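Local coordinates for protein flavin-containing monooxygenase (Allium sativum, PDB 6WPU) that probably uses its bound FAD to oxygenate the sulfur of S-allyl-L-cysteine, as a flavin-dependent S-monooxygenase of garlic, at residues R90-E96 with D113-G119. Numbering follows the deposited sequence.
With FAD (flavin-adenine dinucleotide), chain B; SO4 (sulfate ion), chain D.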
ATOM      1  N   ARG A  90      12.443  -4.236  -6.667  1.00 32.67           N
ATOM      2  CA  ARG A  90      13.103  -4.405  -5.383  1.00 38.37           C
ATOM      3  C   ARG A  90      12.464  -3.471  -4.357  1.00 41.58           C
ATOM      4  O   ARG A  90      11.805  -2.486  -4.712  1.00 32.32           O
ATOM      5  CB  ARG A  90      14.605  -4.108  -5.491  1.00 37.27           C
ATOM      6  CG  ARG A  90      15.369  -5.024  -6.425  1.00 37.06           C
ATOM      7  CD  ARG A  90      16.751  -4.468  -6.732  1.00 41.80           C
ATOM      8  NE  ARG A  90      17.618  -4.485  -5.562  1.00 42.26           N
ATOM      9  CZ  ARG A  90      18.853  -4.004  -5.538  1.00 41.95           C
ATOM     10  NH1 ARG A  90      19.373  -3.448  -6.635  1.00 42.82           N
ATOM     11  NH2 ARG A  90      19.566  -4.063  -4.410  1.00 40.99           N
ATOM     12  N   THR A  91      12.649  -3.794  -3.071  1.00 40.92           N
ATOM     13  CA  THR A  91      12.059  -2.968  -2.021  1.00 40.46           C
ATOM     14  C   THR A  91      12.638  -1.559  -2.090  1.00 42.10           C
ATOM     15  O   THR A  91      13.794  -1.359  -2.476  1.00 36.13           O
ATOM     16  CB  THR A  91      12.292  -3.580  -0.621  1.00 40.29           C
ATOM     17  OG1 THR A  91      13.681  -3.505  -0.243  1.00 36.69           O
ATOM     18  CG2 THR A  91      11.846  -5.032  -0.582  1.00 35.80           C
ATOM     19  N   ASN A  92      11.818  -0.563  -1.751  1.00 43.92           N
ATOM     20  CA  ASN A  92      12.315   0.808  -1.646  1.00 41.29           C
ATOM     21  C   ASN A  92      12.669   1.172  -0.214  1.00 41.87           C
ATOM     22  O   ASN A  92      12.948   2.337   0.072  1.00 44.50           O
ATOM     23  CB  ASN A  92      11.308   1.812  -2.222  1.00 36.65           C
ATOM     24  CG  ASN A  92       9.956   1.751  -1.548  1.00 42.40           C
ATOM     25  OD1 ASN A  92       9.824   1.297  -0.414  1.00 42.42           O
ATOM     26  ND2 ASN A  92       8.934   2.192  -2.255  1.00 47.47           N
ATOM     27  N   LEU A  93      12.644   0.196   0.691  1.00 43.13           N
ATOM     28  CA  LEU A  93      13.069   0.325   2.075  1.00 42.89           C
ATOM     29  C   LEU A  93      14.061  -0.789   2.372  1.00 39.35           C
ATOM     30  O   LEU A  93      13.930  -1.892   1.822  1.00 39.44           O
ATOM     31  CB  LEU A  93      11.870   0.223   3.030  1.00 40.49           C
ATOM     32  CG  LEU A  93      10.782   1.292   2.922  1.00 36.26           C
ATOM     33  CD1 LEU A  93       9.589   0.873   3.767  1.00 36.53           C
ATOM     34  CD2 LEU A  93      11.336   2.640   3.387  1.00 39.34           C
ATOM     35  N   PRO A  94      15.079  -0.530   3.188  1.00 37.53           N
ATOM     36  CA  PRO A  94      15.989  -1.610   3.584  1.00 45.40           C
ATOM     37  C   PRO A  94      15.232  -2.644   4.395  1.00 47.75           C
ATOM     38  O   PRO A  94      14.266  -2.328   5.094  1.00 43.63           O
ATOM     39  CB  PRO A  94      17.050  -0.897   4.425  1.00 44.12           C
ATOM     40  CG  PRO A  94      16.345   0.297   4.967  1.00 45.42           C
ATOM     41  CD  PRO A  94      15.317   0.707   3.951  1.00 41.49           C
ATOM     42  N   ARG A  95      15.651  -3.903   4.258  1.00 45.01           N
ATOM     43  CA  ARG A  95      14.826  -4.984   4.783  1.00 39.46           C
ATOM     44  C   ARG A  95      14.716  -4.925   6.308  1.00 42.74           C
ATOM     45  O   ARG A  95      13.699  -5.362   6.860  1.00 43.59           O
ATOM     46  CB  ARG A  95      15.369  -6.337   4.310  1.00 41.91           C
ATOM     47  CG  ARG A  95      16.772  -6.679   4.812  1.00 45.38           C
ATOM     48  CD  ARG A  95      17.364  -7.861   4.037  1.00 46.73           C
ATOM     49  NE  ARG A  95      16.632  -9.112   4.251  1.00 44.29           N
ATOM     50  CZ  ARG A  95      16.621 -10.138   3.400  1.00 48.72           C
ATOM     51  NH1 ARG A  95      17.278 -10.062   2.245  1.00 43.68           N
ATOM     52  NH2 ARG A  95      15.937 -11.244   3.693  1.00 47.57           N
ATOM     53  N   GLU A  96      15.725  -4.374   7.004  1.00 45.67           N
ATOM     54  CA  GLU A  96      15.635  -4.264   8.460  1.00 46.50           C
ATOM     55  C   GLU A  96      14.454  -3.396   8.874  1.00 50.01           C
ATOM     56  O   GLU A  96      13.785  -3.678   9.876  1.00 48.52           O
ATOM     57  CB  GLU A  96      16.930  -3.700   9.059  1.00 45.34           C
ATOM     58  CG  GLU A  96      18.197  -4.525   8.816  1.00 44.94           C
ATOM     59  CD  GLU A  96      18.886  -4.164   7.495  1.00 58.89           C
ATOM     60  OE1 GLU A  96      18.466  -3.180   6.843  1.00 49.13           O
ATOM     61  OE2 GLU A  96      19.848  -4.868   7.115  1.00 61.27           O
ATOM     62  N   ASP A 113      17.324 -14.218  -1.617  1.00 59.40           N
ATOM     63  CA  ASP A 113      17.874 -12.923  -2.009  1.00 54.23           C
ATOM     64  C   ASP A 113      18.414 -12.270  -0.743  1.00 49.82           C
ATOM     65  O   ASP A 113      17.656 -11.722   0.061  1.00 52.83           O
ATOM     66  CB  ASP A 113      16.800 -12.082  -2.693  1.00 50.98           C
ATOM     67  CG  ASP A 113      17.342 -10.787  -3.288  1.00 50.67           C
ATOM     68  OD1 ASP A 113      18.420 -10.324  -2.858  1.00 48.56           O
ATOM     69  OD2 ASP A 113      16.670 -10.216  -4.179  1.00 48.68           O
ATOM     70  N   ARG A 114      19.728 -12.342  -0.553  1.00 50.30           N
ATOM     71  CA  ARG A 114      20.368 -11.853   0.664  1.00 53.23           C
ATOM     72  C   ARG A 114      20.631 -10.351   0.649  1.00 54.29           C
ATOM     73  O   ARG A 114      21.274  -9.845   1.578  1.00 63.02           O
ATOM     74  CB  ARG A 114      21.687 -12.590   0.897  1.00 58.47           C
ATOM     75  CG  ARG A 114      21.537 -14.070   1.183  1.00 63.97           C
ATOM     76  CD  ARG A 114      22.843 -14.653   1.705  1.00 70.34           C
ATOM     77  NE  ARG A 114      22.648 -15.322   2.989  1.00 88.34           N
ATOM     78  CZ  ARG A 114      22.806 -14.738   4.174  1.00 94.07           C
ATOM     79  NH1 ARG A 114      23.172 -13.466   4.250  1.00 96.55           N
ATOM     80  NH2 ARG A 114      22.601 -15.428   5.286  1.00 95.39           N
ATOM     81  N   ARG A 115      20.162  -9.630  -0.366  1.00 51.97           N
ATOM     82  CA  ARG A 115      20.462  -8.210  -0.471  1.00 50.73           C
ATOM     83  C   ARG A 115      19.686  -7.410   0.564  1.00 49.84           C
ATOM     84  O   ARG A 115      18.573  -7.772   0.956  1.00 50.02           O
ATOM     85  CB  ARG A 115      20.131  -7.688  -1.867  1.00 43.74           C
ATOM     86  CG  ARG A 115      21.093  -8.148  -2.929  1.00 41.99           C
ATOM     87  CD  ARG A 115      20.681  -7.619  -4.287  1.00 43.37           C
ATOM     88  NE  ARG A 115      19.401  -8.192  -4.686  1.00 39.79           N
ATOM     89  CZ  ARG A 115      18.789  -7.919  -5.829  1.00 43.23           C
ATOM     90  NH1 ARG A 115      19.343  -7.063  -6.684  1.00 43.32           N
ATOM     91  NH2 ARG A 115      17.625  -8.491  -6.110  1.00 39.68           N
ATOM     92  N   ARG A 116      20.289  -6.297   0.990  1.00 45.29           N
ATOM     93  CA  ARG A 116      19.623  -5.396   1.921  1.00 48.36           C
ATOM     94  C   ARG A 116      18.321  -4.868   1.343  1.00 47.31           C
ATOM     95  O   ARG A 116      17.334  -4.705   2.072  1.00 45.40           O
ATOM     96  CB  ARG A 116      20.549  -4.240   2.292  1.00 54.06           C
ATOM     97  CG  ARG A 116      19.922  -3.295   3.286  1.00 53.03           C
ATOM     98  CD  ARG A 116      20.947  -2.692   4.178  1.00 53.62           C
ATOM     99  NE  ARG A 116      20.314  -1.879   5.204  1.00 54.66           N
ATOM    100  CZ  ARG A 116      20.622  -0.609   5.447  1.00 57.38           C
ATOM    101  NH1 ARG A 116      21.575  -0.010   4.730  1.00 49.03           N
ATOM    102  NH2 ARG A 116      19.982   0.051   6.412  1.00 55.08           N
ATOM    103  N   PHE A 117      18.300  -4.584   0.036  1.00 44.22           N
ATOM    104  CA  PHE A 117      17.077  -4.202  -0.672  1.00 45.80           C
ATOM    105  C   PHE A 117      16.751  -5.323  -1.645  1.00 43.76           C
ATOM    106  O   PHE A 117      17.165  -5.278  -2.812  1.00 47.28           O
ATOM    107  CB  PHE A 117      17.228  -2.874  -1.419  1.00 42.36           C
ATOM    108  CG  PHE A 117      17.391  -1.670  -0.533  1.00 39.48           C
ATOM    109  CD1 PHE A 117      18.610  -1.393   0.060  1.00 39.19           C
ATOM    110  CD2 PHE A 117      16.340  -0.784  -0.347  1.00 39.59           C
ATOM    111  CE1 PHE A 117      18.774  -0.265   0.846  1.00 40.21           C
ATOM    112  CE2 PHE A 117      16.491   0.342   0.442  1.00 37.01           C
ATOM    113  CZ  PHE A 117      17.706   0.606   1.038  1.00 39.02           C
ATOM    114  N   PRO A 118      16.045  -6.360  -1.215  1.00 45.97           N
ATOM    115  CA  PRO A 118      15.859  -7.536  -2.068  1.00 42.09           C
ATOM    116  C   PRO A 118      14.707  -7.352  -3.047  1.00 36.51           C
ATOM    117  O   PRO A 118      13.948  -6.382  -3.003  1.00 36.65           O
ATOM    118  CB  PRO A 118      15.555  -8.639  -1.052  1.00 41.96           C
ATOM    119  CG  PRO A 118      14.803  -7.899   0.035  1.00 42.62           C
ATOM    120  CD  PRO A 118      15.541  -6.590   0.156  1.00 42.09           C
ATOM    121  N   GLY A 119      14.573  -8.332  -3.926  1.00 41.41           N
ATOM    122  CA  GLY A 119      13.455  -8.361  -4.843  1.00 39.05           C
ATOM    123  C   GLY A 119      12.180  -8.835  -4.177  1.00 39.86           C
ATOM    124  O   GLY A 119      12.192  -9.411  -3.086  1.00 34.69           O
TER
HETATM  125  PA  FAD B 501      -2.490  -6.186  -0.181  1.00 31.96           P
HETATM  126  O1A FAD B 501      -1.052  -6.676  -0.360  1.00 27.94           O
HETATM  127  O2A FAD B 501      -3.204  -5.575  -1.279  1.00 25.37           O
HETATM  128  O5B FAD B 501      -3.438  -7.305   0.194  1.00 34.12           O
HETATM  129  C5B FAD B 501      -4.859  -7.268   0.239  1.00 31.17           C
HETATM  130  C4B FAD B 501      -5.449  -8.691   0.118  1.00 31.74           C
HETATM  131  O4B FAD B 501      -6.840  -8.746   0.270  1.00 30.96           O
HETATM  132  C3B FAD B 501      -5.120  -9.350  -1.195  1.00 34.37           C
HETATM  133  O3B FAD B 501      -4.560 -10.605  -0.994  1.00 34.74           O
HETATM  134  C2B FAD B 501      -6.430  -9.479  -1.888  1.00 35.74           C
HETATM  135  O2B FAD B 501      -6.507 -10.583  -2.717  1.00 32.34           O
HETATM  136  C1B FAD B 501      -7.362  -9.593  -0.717  1.00 31.34           C
HETATM  137  N9A FAD B 501      -8.714  -9.165  -0.997  1.00 32.86           N
HETATM  138  C8A FAD B 501      -9.074  -7.973  -1.614  1.00 35.37           C
HETATM  139  N7A FAD B 501     -10.407  -7.902  -1.717  1.00 33.29           N
HETATM  140  C5A FAD B 501     -10.979  -9.062  -1.189  1.00 35.91           C
HETATM  141  C6A FAD B 501     -12.282  -9.533  -1.042  1.00 30.52           C
HETATM  142  N6A FAD B 501     -13.416  -8.756  -1.482  1.00 29.53           N
HETATM  143  N1A FAD B 501     -12.497 -10.723  -0.453  1.00 33.72           N
HETATM  144  C2A FAD B 501     -11.469 -11.501  -0.023  1.00 30.90           C
HETATM  145  N3A FAD B 501     -10.186 -11.090  -0.148  1.00 29.23           N
HETATM  146  C4A FAD B 501      -9.910  -9.887  -0.723  1.00 31.42           C
HETATM  147  N1  FAD B 501       5.960  -1.775   1.336  1.00 31.60           N
HETATM  148  C2  FAD B 501       7.233  -2.125   1.911  1.00 35.09           C
HETATM  149  O2  FAD B 501       7.328  -2.413   3.227  1.00 44.49           O
HETATM  150  N3  FAD B 501       8.383  -2.067   1.156  1.00 42.76           N
HETATM  151  C4  FAD B 501       8.320  -1.754  -0.185  1.00 35.31           C
HETATM  152  O4  FAD B 501       9.433  -1.705  -0.958  1.00 40.92           O
HETATM  153  C4X FAD B 501       7.019  -1.623  -0.869  1.00 39.36           C
HETATM  154  N5  FAD B 501       6.958  -1.548  -2.255  1.00 37.80           N
HETATM  155  C5X FAD B 501       5.717  -1.466  -2.877  1.00 38.63           C
HETATM  156  C6  FAD B 501       5.656  -1.377  -4.276  1.00 35.07           C
HETATM  157  C7  FAD B 501       4.413  -1.310  -4.896  1.00 38.98           C
HETATM  158  C7M FAD B 501       4.360  -1.204  -6.396  1.00 35.51           C
HETATM  159  C8  FAD B 501       3.242  -1.326  -4.142  1.00 40.64           C
HETATM  160  C8M FAD B 501       1.893  -1.244  -4.781  1.00 38.15           C
HETATM  161  C9  FAD B 501       3.300  -1.410  -2.747  1.00 34.96           C
HETATM  162  C9A FAD B 501       4.533  -1.481  -2.115  1.00 35.51           C
HETATM  163  N10 FAD B 501       4.592  -1.586  -0.683  1.00 33.75           N
HETATM  164  C10 FAD B 501       5.837  -1.666  -0.046  1.00 31.05           C
HETATM  165  C1' FAD B 501       3.356  -1.556   0.115  1.00 38.84           C
HETATM  166  C2' FAD B 501       2.500  -2.801   0.215  1.00 42.88           C
HETATM  167  O2' FAD B 501       1.217  -2.474  -0.128  1.00 56.56           O
HETATM  168  C3' FAD B 501       2.518  -3.185   1.677  1.00 44.39           C
HETATM  169  O3' FAD B 501       3.793  -3.669   1.848  1.00 53.07           O
HETATM  170  C4' FAD B 501       1.524  -4.264   2.091  1.00 43.47           C
HETATM  171  O4' FAD B 501       1.643  -5.304   1.191  1.00 43.29           O
HETATM  172  C5' FAD B 501       0.061  -3.831   2.237  1.00 39.46           C
HETATM  173  O5' FAD B 501      -0.617  -5.054   2.244  1.00 39.25           O
HETATM  174  P   FAD B 501      -2.166  -5.344   2.406  1.00 32.72           P
HETATM  175  O1P FAD B 501      -2.428  -6.707   3.154  1.00 35.17           O
HETATM  176  O2P FAD B 501      -2.759  -4.015   3.023  1.00 29.17           O
HETATM  177  O3P FAD B 501      -2.719  -5.137   0.871  1.00 31.39           O
HETATM  178  S   SO4 D 503      18.177  -0.764  -9.033  0.80 70.76           S
HETATM  179  O1  SO4 D 503      18.626  -0.484 -10.400  0.80 71.92           O
HETATM  180  O2  SO4 D 503      19.134  -0.178  -8.098  0.80 75.86           O
HETATM  181  O3  SO4 D 503      16.876  -0.147  -8.801  0.80 74.41           O
HETATM  182  O4  SO4 D 503      18.043  -2.212  -8.842  0.80 59.64           O
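T91 and N92, in the loop 90-94, form part of the wall of the FAD pocket beside the flavin ring, and arginines reading backbone carbonyls fasten this loop to the loop 113-119. R90 reaches the carbonyl of F117 side-on: NE lies 2.9 Å from F117 O and NH2 donates to the same oxygen, which lies in the guanidinium plane. The bend of the chain at chi3 (68°) also brings the group flat against the guanidinium of R115, centres 3.9 Å apart and planes at 14°. This pairing of like charges is probably eased by carboxylates, since D113 takes NE and NH2 of R115 on its two oxygens and D438 pairs with R90 NH2; R90 NH1 binds a sulfate, probably from the crystallisation liquor. Were R90 an alanine, F117 O would probably lose both of these side-chain donors and R115 the guanidinium it lies against. Next along, T91 N donates to P118 O at 2.9 Å, while the amide of N92 holds O4 of the flavin, so that consecutive residues tie the second loop and the cofactor together. In this flavin-binding monooxygenase-like chain, P94 takes the N-cap position right before helix 95-98. P94 CB sits off-centre over one face of the F117 ring, 4.2 Å from its centroid, whereas T91 O lies at the edge. R95 then works as R90 does, but with one nitrogen serving two carbonyls: NH1 donates to D113 O (2.8 Å) and to R115 O, and E122 pairs with NH2. Beyond it, R116 NE meets E96 OE1 on the syn side, somewhat out of the carboxylate plane, in a nearly straight salt bridge (2.8 Å, 173°), with P94 CB over the guanidinium face and D442 bound to NH1.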